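Local coordinates for magnesium transporter MgtE (Enterococcus faecalis, PDB 2OUX), which probably carries magnesium ions across the cell membrane as a homodimer, with the cytosolic N and CBS domains described here binding magnesium, at residues Q225-Y230 against V248-I253; Y175-D180 against D242-I247; K129-Y134 against M143-V148. All coordinates share one frame; numbering follows the deposited sequence.

The three examples show how apolar contacts, with a backbone bond and bound metal nearby, join the parts of a multidomain cytosolic region. Interaction 3 comes first along the chain and joins the N domain to the first CBS domain. Interactions 1 and 2 follow and cross in sequence, 2 pairing the two CBS domains and 1 lying within the second; both use strand 244-249. The centre of interaction 1 lies about 17 Å from those of 2 and 3, which are about 12 Å from each other. M143 packs on V248, and the backbones of T144 and I247 probably share a hydrogen bond, so the segments M143-V148 and D242-I253 tie the domains together close to bound magnesium ions.

Interaction 1 (Q225-Y230 against V248-I253); sequences QTIRDY and VTVDDI. With MG (magnesium ion), chain F; MG (magnesium ion), chain C.
I227 and I253 meet end to end, and V250 adds a lighter touch beside them. CD1 of I253 is placed 3.2 Å from CG1 of I227, tighter than carbons normally pack; as the chi2 of I253 (123°) is also far from a staggered value, the exact position of that methyl is doubtful. V250 holds CG2 anti to its backbone N and sets it 4.0 Å from CG2 of I227. V235 of strand 234-238 also packs against I227.

No hydrogen bond crosses between the two segments, though several side-chain bonds form within one or the other. NE2 of Q225 reaches both carboxylate oxygens of D229 one helical turn on, though weakly, while OE1 of Q225 takes a weak bond from NH2 of R228. The guanidinium also forms a salt bridge to D258 of the second subunit. On the other segment, OG1 of T249 donates to OD2 of D251 at 2.6 Å, meeting the syn side 30° out of the carboxylate plane.

Metal bonds lie on the flanks. The carbonyl O of R228 binds one magnesium ion at 2.0 Å, with D231 and four waters completing six ligands. OD2 of D252 binds another at 2.2 Å, shared with D99.

Two helices, 220-230 and the start of 250-262, meeting over a three-stranded sheet are the hallmark of the CBS fold.

Interaction 2 (Y175-D180 against D242-I247); sequences YVYVVD and DHLLGI
Y177 and V179 on one side, L244 and I247 on the other, form a buried apolar seam between the two CBS domains, the tandem pairing that makes up a Bateman module. Strands 175-179 and 244-247 run antiparallel, at 173°, but their axes stay 10.0 Å apart, so side chains rather than backbone bonds join them. At the centre is CD2 of L244, carried inward by a chi1 of 177° that places CG anti to the backbone N. This methyl sits 3.7 Å from CB of Y177 and 3.9 Å from CG1 of V179, and the leucine crosses both partners at about a right angle. Further along, CG2 of I247 lies 3.7 Å from CE2 of Y177, approaching the ring obliquely.

Around this first shell, P236 packs against both Y177 and L244, while F147 touches L244. Y177 also belongs, with A234, to a magnesium site, the nearest atom of its side chain about 3 Å from the ion. Between the two inward-pointing residues L244 and I247, a classic beta bulge pairs L245 and G246 with V237. Crossing back to the first domain, ND2 of N183 forms a hydrogen bond with the carbonyl O of L244.

Interaction 3 (K129-Y134 against M143-V148); sequences KELLHY and MTTEFV
L131 turns CG anti to its carbonyl carbon (chi1 -79°), while M143, modelled as selenomethionine, sets CG between its backbone N and carbonyl carbon (chi1 72°) and then runs extended (chi2 176°). The two side chains thereby cross obliquely, and the terminal methyl of M143 enters the angle between L131 and Y134. CE of M143 lies 3.9 Å from CG of L131 and 3.8 Å from CE2 of Y134, whose ring it approaches at a slant. That ring meets CG of L131 in its own plane, at the edge, so the three groups brace one another.

The branches of L131 divide the remaining contact. CD2 rests 3.6 Å from the carbonyl O of M143, and CD1 packs 3.7 Å from CG2 of T145. The polar end of T145 turns to another partner, its OG1 hydrogen-bonded to OG1 of T98.

Bonds within the loop help to set its shape. OG1 of T144 donates to the syn lone pair of OE1 of E146 at 2.7 Å, and E146 centres an inverse gamma turn closed by F147 N and T145 O at 2.9 Å. The same T144 hydroxyl is hydrogen-bonded to the backbone N of D99, a magnesium ligand, and so probably helps to position this first-shell residue.

Here helix 122-131 and the residues that follow it lie against the loop of the first CBS domain that runs into strand 149-150, the N-domain/CBS junction of MgtE, where a nearby magnesium ion held by D99 and D252 links the N domain to the second CBS domain.

Interaction 1 (Q225-Y230 against V248-I253)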
loop_
_atom_site.group_PDB
_atom_site.type_symbol
_atom_site.label_atom_id
_atom_site.label_comp_id
_atom_site.label_asym_id
_atom_site.label_seq_id
_atom_site.Cartn_x
_atom_site.Cartn_y
_atom_site.Cartn_z
ATOM N N GLN A 225 -9.425 -4.827 10.182
ATOM C CA GLN A 225 -10.026 -5.994 9.539
ATOM C C GLN A 225 -10.450 -5.672 8.107
ATOM O O GLN A 225 -10.318 -6.505 7.208
ATOM C CB GLN A 225 -11.236 -6.494 10.344
ATOM C CG GLN A 225 -11.804 -7.828 9.852
ATOM C CD GLN A 225 -10.761 -8.932 9.856
ATOM O OE1 GLN A 225 -9.983 -9.054 10.801
ATOM N NE2 GLN A 225 -10.749 -9.745 8.810
ATOM N N THR A 226 -10.960 -4.461 7.903
ATOM C CA THR A 226 -11.382 -4.030 6.581
ATOM C C THR A 226 -10.165 -3.975 5.660
ATOM O O THR A 226 -10.220 -4.398 4.505
ATOM C CB THR A 226 -12.059 -2.627 6.643
ATOM O OG1 THR A 226 -13.312 -2.731 7.331
ATOM C CG2 THR A 226 -12.313 -2.067 5.236
ATOM N N ILE A 227 -9.056 -3.470 6.185
ATOM C CA ILE A 227 -7.836 -3.346 5.399
ATOM C C ILE A 227 -7.301 -4.725 5.064
ATOM O O ILE A 227 -6.754 -4.962 3.986
ATOM C CB ILE A 227 -6.748 -2.547 6.171
ATOM C CG1 ILE A 227 -7.125 -1.064 6.238
ATOM C CG2 ILE A 227 -5.419 -2.668 5.444
ATOM C CD1 ILE A 227 -8.601 -0.815 6.482
ATOM N N ARG A 228 -7.466 -5.632 6.017
ATOM C CA ARG A 228 -7.011 -7.007 5.895
ATOM C C ARG A 228 -7.848 -7.729 4.846
ATOM O O ARG A 228 -7.321 -8.379 3.962
ATOM C CB ARG A 228 -7.143 -7.689 7.263
ATOM C CG ARG A 228 -6.360 -8.977 7.448
ATOM C CD ARG A 228 -5.709 -9.003 8.838
ATOM N NE ARG A 228 -6.599 -8.463 9.862
ATOM C CZ ARG A 228 -6.257 -8.255 11.128
ATOM N NH1 ARG A 228 -5.030 -8.543 11.544
ATOM N NH2 ARG A 228 -7.148 -7.760 11.985
ATOM N N ASP A 229 -9.163 -7.595 4.930
ATOM C CA ASP A 229 -10.047 -8.257 3.969
ATOM C C ASP A 229 -9.977 -7.724 2.542
ATOM O O ASP A 229 -9.891 -8.494 1.596
ATOM C CB ASP A 229 -11.496 -8.166 4.440
ATOM C CG ASP A 229 -11.756 -8.980 5.686
ATOM O OD1 ASP A 229 -11.099 -10.033 5.850
ATOM O OD2 ASP A 229 -12.627 -8.578 6.485
ATOM N N TYR A 230 -10.028 -6.405 2.386
ATOM C CA TYR A 230 -10.013 -5.799 1.053
ATOM C C TYR A 230 -8.632 -5.542 0.462
ATOM O O TYR A 230 -8.520 -5.080 -0.666
ATOM C CB TYR A 230 -10.814 -4.493 1.074
ATOM C CG TYR A 230 -12.294 -4.706 1.293
ATOM C CD1 TYR A 230 -13.181 -4.799 0.215
ATOM C CD2 TYR A 230 -12.806 -4.864 2.577
ATOM C CE1 TYR A 230 -14.540 -5.044 0.423
ATOM C CE2 TYR A 230 -14.153 -5.107 2.790
ATOM C CZ TYR A 230 -15.015 -5.198 1.716
ATOM O OH TYR A 230 -16.349 -5.440 1.956
ATOM N N VAL A 248 -7.197 6.204 6.545
ATOM C CA VAL A 248 -6.364 5.413 7.434
ATOM C C VAL A 248 -5.526 4.572 6.477
ATOM O O VAL A 248 -6.071 3.855 5.643
ATOM C CB VAL A 248 -7.227 4.510 8.338
ATOM C CG1 VAL A 248 -6.373 3.503 9.034
ATOM C CG2 VAL A 248 -7.958 5.353 9.355
ATOM N N THR A 249 -4.207 4.666 6.606
ATOM C CA THR A 249 -3.287 3.959 5.729
ATOM C C THR A 249 -2.783 2.628 6.268
ATOM O O THR A 249 -2.685 2.439 7.473
ATOM C CB THR A 249 -2.095 4.868 5.395
ATOM O OG1 THR A 249 -1.465 5.301 6.609
ATOM C CG2 THR A 249 -2.580 6.088 4.640
ATOM N N VAL A 250 -2.440 1.714 5.362
ATOM C CA VAL A 250 -1.986 0.394 5.767
ATOM C C VAL A 250 -0.755 0.384 6.667
ATOM O O VAL A 250 -0.607 -0.503 7.502
ATOM C CB VAL A 250 -1.709 -0.522 4.544
ATOM C CG1 VAL A 250 -0.468 -0.051 3.776
ATOM C CG2 VAL A 250 -1.537 -1.947 5.004
ATOM N N ASP A 251 0.139 1.352 6.500
ATOM C CA ASP A 251 1.339 1.373 7.333
ATOM C C ASP A 251 1.003 1.607 8.804
ATOM O O ASP A 251 1.653 1.042 9.685
ATOM C CB ASP A 251 2.326 2.435 6.851
ATOM C CG ASP A 251 1.715 3.807 6.795
ATOM O OD1 ASP A 251 2.300 4.730 7.406
ATOM O OD2 ASP A 251 0.657 3.965 6.138
ATOM N N ASP A 252 -0.003 2.437 9.069
ATOM C CA ASP A 252 -0.408 2.691 10.447
ATOM C C ASP A 252 -1.223 1.516 10.992
ATOM O O ASP A 252 -1.148 1.191 12.177
ATOM C CB ASP A 252 -1.233 3.964 10.547
ATOM C CG ASP A 252 -0.421 5.206 10.275
ATOM O OD1 ASP A 252 0.803 5.242 10.571
ATOM O OD2 ASP A 252 -1.034 6.159 9.778
ATOM N N ILE A 253 -1.994 0.873 10.122
ATOM C CA ILE A 253 -2.788 -0.269 10.545
ATOM C C ILE A 253 -1.870 -1.380 11.008
ATOM O O ILE A 253 -2.199 -2.126 11.925
ATOM C CB ILE A 253 -3.699 -0.765 9.396
ATOM C CG1 ILE A 253 -4.971 0.076 9.392
ATOM C CG2 ILE A 253 -4.047 -2.249 9.550
ATOM C CD1 ILE A 253 -5.207 0.773 8.046
HETATM MG MG MG F . -0.233 7.973 8.895
HETATM MG MG MG C . -5.662 -9.285 3.259
HETATM O O HOH W 1 -7.216 -10.482 1.951
HETATM O O HOH W 2 -5.847 -10.848 4.864
HETATM O O HOH W 3 -3.881 -8.457 4.073
HETATM O O HOH W 4 -4.408 -10.682 2.316
HETATM O O HOH W 5 0.857 9.925 8.278
#

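Interaction 2 (Y175-D180 against D242-I247)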
loop_
_atom_site.group_PDB
_atom_site.type_symbol
_atom_site.label_atom_id
_atom_site.label_comp_id
_atom_site.label_asym_id
_atom_site.label_seq_id
_atom_site.Cartn_x
_atom_site.Cartn_y
_atom_site.Cartn_z
ATOM N N TYR A 175 -5.155 6.397 -4.431
ATOM C CA TYR A 175 -6.601 6.262 -4.435
ATOM C C TYR A 175 -7.072 7.698 -4.544
ATOM O O TYR A 175 -6.547 8.576 -3.859
ATOM C CB TYR A 175 -7.134 5.645 -3.133
ATOM C CG TYR A 175 -7.080 4.141 -3.091
ATOM C CD1 TYR A 175 -7.663 3.386 -4.101
ATOM C CD2 TYR A 175 -6.442 3.470 -2.050
ATOM C CE1 TYR A 175 -7.615 2.001 -4.078
ATOM C CE2 TYR A 175 -6.386 2.085 -2.017
ATOM C CZ TYR A 175 -6.971 1.359 -3.034
ATOM O OH TYR A 175 -6.914 -0.015 -3.023
ATOM N N VAL A 176 -8.032 7.950 -5.421
ATOM C CA VAL A 176 -8.572 9.297 -5.570
ATOM C C VAL A 176 -10.042 9.215 -5.203
ATOM O O VAL A 176 -10.808 8.492 -5.836
ATOM C CB VAL A 176 -8.444 9.806 -7.012
ATOM C CG1 VAL A 176 -8.978 11.226 -7.111
ATOM C CG2 VAL A 176 -6.985 9.758 -7.449
ATOM N N TYR A 177 -10.438 9.949 -4.173
ATOM C CA TYR A 177 -11.828 9.922 -3.739
ATOM C C TYR A 177 -12.677 10.962 -4.461
ATOM O O TYR A 177 -12.217 12.063 -4.760
ATOM C CB TYR A 177 -11.870 10.103 -2.222
ATOM C CG TYR A 177 -11.037 9.042 -1.541
ATOM C CD1 TYR A 177 -11.543 7.754 -1.346
ATOM C CD2 TYR A 177 -9.703 9.287 -1.202
ATOM C CE1 TYR A 177 -10.743 6.732 -0.840
ATOM C CE2 TYR A 177 -8.893 8.270 -0.691
ATOM C CZ TYR A 177 -9.422 6.997 -0.524
ATOM O OH TYR A 177 -8.609 5.981 -0.104
ATOM N N VAL A 178 -13.917 10.598 -4.765
ATOM C CA VAL A 178 -14.809 11.508 -5.462
ATOM C C VAL A 178 -15.885 11.983 -4.505
ATOM O O VAL A 178 -16.544 11.174 -3.871
ATOM C CB VAL A 178 -15.478 10.814 -6.673
ATOM C CG1 VAL A 178 -16.329 11.817 -7.452
ATOM C CG2 VAL A 178 -14.408 10.208 -7.586
ATOM N N VAL A 179 -16.044 13.295 -4.386
ATOM C CA VAL A 179 -17.062 13.861 -3.504
ATOM C C VAL A 179 -17.933 14.832 -4.284
ATOM O O VAL A 179 -17.596 15.210 -5.399
ATOM C CB VAL A 179 -16.449 14.661 -2.324
ATOM C CG1 VAL A 179 -15.669 13.743 -1.396
ATOM C CG2 VAL A 179 -15.563 15.771 -2.860
ATOM N N ASP A 180 -19.059 15.219 -3.694
ATOM C CA ASP A 180 -19.940 16.196 -4.320
ATOM C C ASP A 180 -19.594 17.538 -3.677
ATOM O O ASP A 180 -18.604 17.629 -2.952
ATOM C CB ASP A 180 -21.415 15.837 -4.099
ATOM C CG ASP A 180 -21.792 15.753 -2.638
ATOM O OD1 ASP A 180 -20.994 16.187 -1.786
ATOM O OD2 ASP A 180 -22.905 15.257 -2.345
ATOM N N ASP A 242 -21.803 10.754 5.878
ATOM C CA ASP A 242 -20.965 10.403 4.740
ATOM C C ASP A 242 -20.065 11.521 4.229
ATOM O O ASP A 242 -19.783 11.600 3.034
ATOM C CB ASP A 242 -21.824 9.878 3.590
ATOM C CG ASP A 242 -22.520 8.588 3.941
ATOM O OD1 ASP A 242 -21.825 7.653 4.402
ATOM O OD2 ASP A 242 -23.755 8.511 3.759
ATOM N N HIS A 243 -19.626 12.389 5.131
ATOM C CA HIS A 243 -18.718 13.466 4.766
ATOM C C HIS A 243 -17.318 12.870 4.884
ATOM O O HIS A 243 -16.984 12.270 5.910
ATOM C CB HIS A 243 -18.852 14.639 5.740
ATOM C CG HIS A 243 -20.143 15.382 5.627
ATOM N ND1 HIS A 243 -20.466 16.160 4.539
ATOM C CD2 HIS A 243 -21.194 15.486 6.484
ATOM C CE1 HIS A 243 -21.652 16.713 4.724
ATOM N NE2 HIS A 243 -22.112 16.317 5.899
ATOM N N LEU A 244 -16.508 13.025 3.842
ATOM C CA LEU A 244 -15.148 12.483 3.848
ATOM C C LEU A 244 -14.263 13.259 4.820
ATOM O O LEU A 244 -13.940 14.424 4.582
ATOM C CB LEU A 244 -14.561 12.536 2.430
ATOM C CG LEU A 244 -13.115 12.074 2.234
ATOM C CD1 LEU A 244 -12.894 10.697 2.845
ATOM C CD2 LEU A 244 -12.813 12.058 0.750
ATOM N N LEU A 245 -13.864 12.609 5.908
ATOM C CA LEU A 245 -13.041 13.264 6.918
ATOM C C LEU A 245 -11.557 12.972 6.809
ATOM O O LEU A 245 -10.726 13.836 7.090
ATOM C CB LEU A 245 -13.528 12.887 8.323
ATOM C CG LEU A 245 -14.903 13.452 8.707
ATOM C CD1 LEU A 245 -15.288 13.004 10.123
ATOM C CD2 LEU A 245 -14.869 14.971 8.614
ATOM N N GLY A 246 -11.219 11.750 6.421
ATOM C CA GLY A 246 -9.819 11.402 6.301
ATOM C C GLY A 246 -9.611 9.988 5.799
ATOM O O GLY A 246 -10.542 9.335 5.315
ATOM N N ILE A 247 -8.376 9.518 5.906
ATOM C CA ILE A 247 -8.033 8.177 5.474
ATOM C C ILE A 247 -7.127 7.525 6.491
ATOM O O ILE A 247 -6.382 8.202 7.198
ATOM C CB ILE A 247 -7.275 8.179 4.131
ATOM C CG1 ILE A 247 -6.086 9.144 4.218
ATOM C CG2 ILE A 247 -8.224 8.533 2.987
ATOM C CD1 ILE A 247 -5.118 9.026 3.058
#

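Interaction 3 (K129-Y134 against M143-V148)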
loop_
_atom_site.group_PDB
_atom_site.type_symbol
_atom_site.label_atom_id
_atom_site.label_comp_id
_atom_site.label_asym_id
_atom_site.label_seq_id
_atom_site.Cartn_x
_atom_site.Cartn_y
_atom_site.Cartn_z
ATOM N N LYS A 129 -6.318 20.499 15.283
ATOM C CA LYS A 129 -7.309 20.707 16.328
ATOM C C LYS A 129 -8.535 19.821 16.182
ATOM O O LYS A 129 -9.094 19.374 17.182
ATOM C CB LYS A 129 -7.714 22.189 16.407
ATOM C CG LYS A 129 -6.703 23.032 17.194
ATOM C CD LYS A 129 -7.169 24.461 17.439
ATOM C CE LYS A 129 -6.221 25.172 18.401
ATOM N NZ LYS A 129 -6.539 26.621 18.577
ATOM N N GLU A 130 -8.943 19.542 14.949
ATOM C CA GLU A 130 -10.104 18.687 14.734
ATOM C C GLU A 130 -9.826 17.271 15.225
ATOM O O GLU A 130 -10.527 16.747 16.095
ATOM C CB GLU A 130 -10.461 18.617 13.252
ATOM C CG GLU A 130 -10.730 19.951 12.587
ATOM C CD GLU A 130 -10.919 19.805 11.086
ATOM O OE1 GLU A 130 -10.012 19.258 10.426
ATOM O OE2 GLU A 130 -11.971 20.231 10.566
ATOM N N LEU A 131 -8.784 16.662 14.672
ATOM C CA LEU A 131 -8.442 15.285 15.007
ATOM C C LEU A 131 -8.042 15.007 16.449
ATOM O O LEU A 131 -8.010 13.849 16.867
ATOM C CB LEU A 131 -7.365 14.766 14.044
ATOM C CG LEU A 131 -7.862 14.332 12.652
ATOM C CD1 LEU A 131 -8.532 15.496 11.935
ATOM C CD2 LEU A 131 -6.683 13.824 11.831
ATOM N N LEU A 132 -7.728 16.054 17.205
ATOM C CA LEU A 132 -7.358 15.883 18.610
ATOM C C LEU A 132 -8.588 15.490 19.413
ATOM O O LEU A 132 -8.477 14.897 20.485
ATOM C CB LEU A 132 -6.789 17.178 19.187
ATOM C CG LEU A 132 -5.299 17.461 19.011
ATOM C CD1 LEU A 132 -5.015 18.877 19.463
ATOM C CD2 LEU A 132 -4.471 16.462 19.817
ATOM N N HIS A 133 -9.756 15.828 18.876
ATOM C CA HIS A 133 -11.040 15.541 19.515
ATOM C C HIS A 133 -11.401 14.064 19.555
ATOM O O HIS A 133 -12.112 13.622 20.456
ATOM C CB HIS A 133 -12.166 16.282 18.788
ATOM C CG HIS A 133 -12.150 17.761 18.986
ATOM N ND1 HIS A 133 -12.449 18.359 20.190
ATOM C CD2 HIS A 133 -11.889 18.776 18.121
ATOM C CE1 HIS A 133 -12.378 19.672 20.063
ATOM N NE2 HIS A 133 -12.039 19.948 18.815
ATOM N N TYR A 134 -10.921 13.304 18.577
ATOM C CA TYR A 134 -11.234 11.881 18.496
ATOM C C TYR A 134 -10.634 11.024 19.593
ATOM O O TYR A 134 -9.468 11.176 19.957
ATOM C CB TYR A 134 -10.826 11.350 17.126
ATOM C CG TYR A 134 -11.537 12.077 16.019
ATOM C CD1 TYR A 134 -12.926 12.050 15.927
ATOM C CD2 TYR A 134 -10.830 12.824 15.082
ATOM C CE1 TYR A 134 -13.594 12.744 14.935
ATOM C CE2 TYR A 134 -11.491 13.528 14.081
ATOM C CZ TYR A 134 -12.874 13.480 14.012
ATOM O OH TYR A 134 -13.540 14.157 13.015
HETATM N N MSE A 143 -6.568 8.176 11.710
HETATM C CA MSE A 143 -6.685 8.641 10.334
HETATM C C MSE A 143 -5.891 9.928 10.148
HETATM O O MSE A 143 -5.388 10.509 11.110
HETATM C CB MSE A 143 -8.141 8.924 9.983
HETATM C CG MSE A 143 -8.689 10.174 10.649
HETATM SE SE MSE A 143 -10.492 10.584 10.084
HETATM C CE MSE A 143 -10.541 12.460 10.576
ATOM N N THR A 144 -5.782 10.377 8.906
ATOM C CA THR A 144 -5.081 11.621 8.632
ATOM C C THR A 144 -5.831 12.353 7.528
ATOM O O THR A 144 -6.580 11.747 6.761
ATOM C CB THR A 144 -3.603 11.384 8.265
ATOM O OG1 THR A 144 -2.874 12.591 8.505
ATOM C CG2 THR A 144 -3.452 10.964 6.804
ATOM N N THR A 145 -5.621 13.658 7.452
ATOM C CA THR A 145 -6.349 14.505 6.518
ATOM C C THR A 145 -5.812 14.742 5.111
ATOM O O THR A 145 -6.530 15.251 4.255
ATOM C CB THR A 145 -6.550 15.884 7.154
ATOM O OG1 THR A 145 -5.266 16.435 7.491
ATOM C CG2 THR A 145 -7.391 15.766 8.428
ATOM N N GLU A 146 -4.563 14.387 4.855
ATOM C CA GLU A 146 -4.001 14.656 3.543
ATOM C C GLU A 146 -4.326 13.629 2.460
ATOM O O GLU A 146 -3.471 12.847 2.061
ATOM C CB GLU A 146 -2.495 14.850 3.684
ATOM C CG GLU A 146 -2.126 15.933 4.714
ATOM C CD GLU A 146 -2.195 15.429 6.162
ATOM O OE1 GLU A 146 -2.398 14.215 6.365
ATOM O OE2 GLU A 146 -2.025 16.240 7.099
ATOM N N PHE A 147 -5.569 13.654 1.987
ATOM C CA PHE A 147 -6.044 12.740 0.947
ATOM C C PHE A 147 -6.437 13.544 -0.297
ATOM O O PHE A 147 -6.619 14.762 -0.232
ATOM C CB PHE A 147 -7.263 11.948 1.444
ATOM C CG PHE A 147 -8.424 12.820 1.874
ATOM C CD1 PHE A 147 -9.212 13.475 0.932
ATOM C CD2 PHE A 147 -8.699 13.023 3.228
ATOM C CE1 PHE A 147 -10.249 14.324 1.325
ATOM C CE2 PHE A 147 -9.735 13.870 3.632
ATOM C CZ PHE A 147 -10.513 14.523 2.676
ATOM N N VAL A 148 -6.583 12.854 -1.422
ATOM C CA VAL A 148 -6.960 13.518 -2.661
ATOM C C VAL A 148 -8.432 13.307 -2.990
ATOM O O VAL A 148 -8.897 12.175 -3.092
ATOM C CB VAL A 148 -6.137 12.995 -3.862
ATOM C CG1 VAL A 148 -6.519 13.756 -5.123
ATOM C CG2 VAL A 148 -4.657 13.127 -3.573
#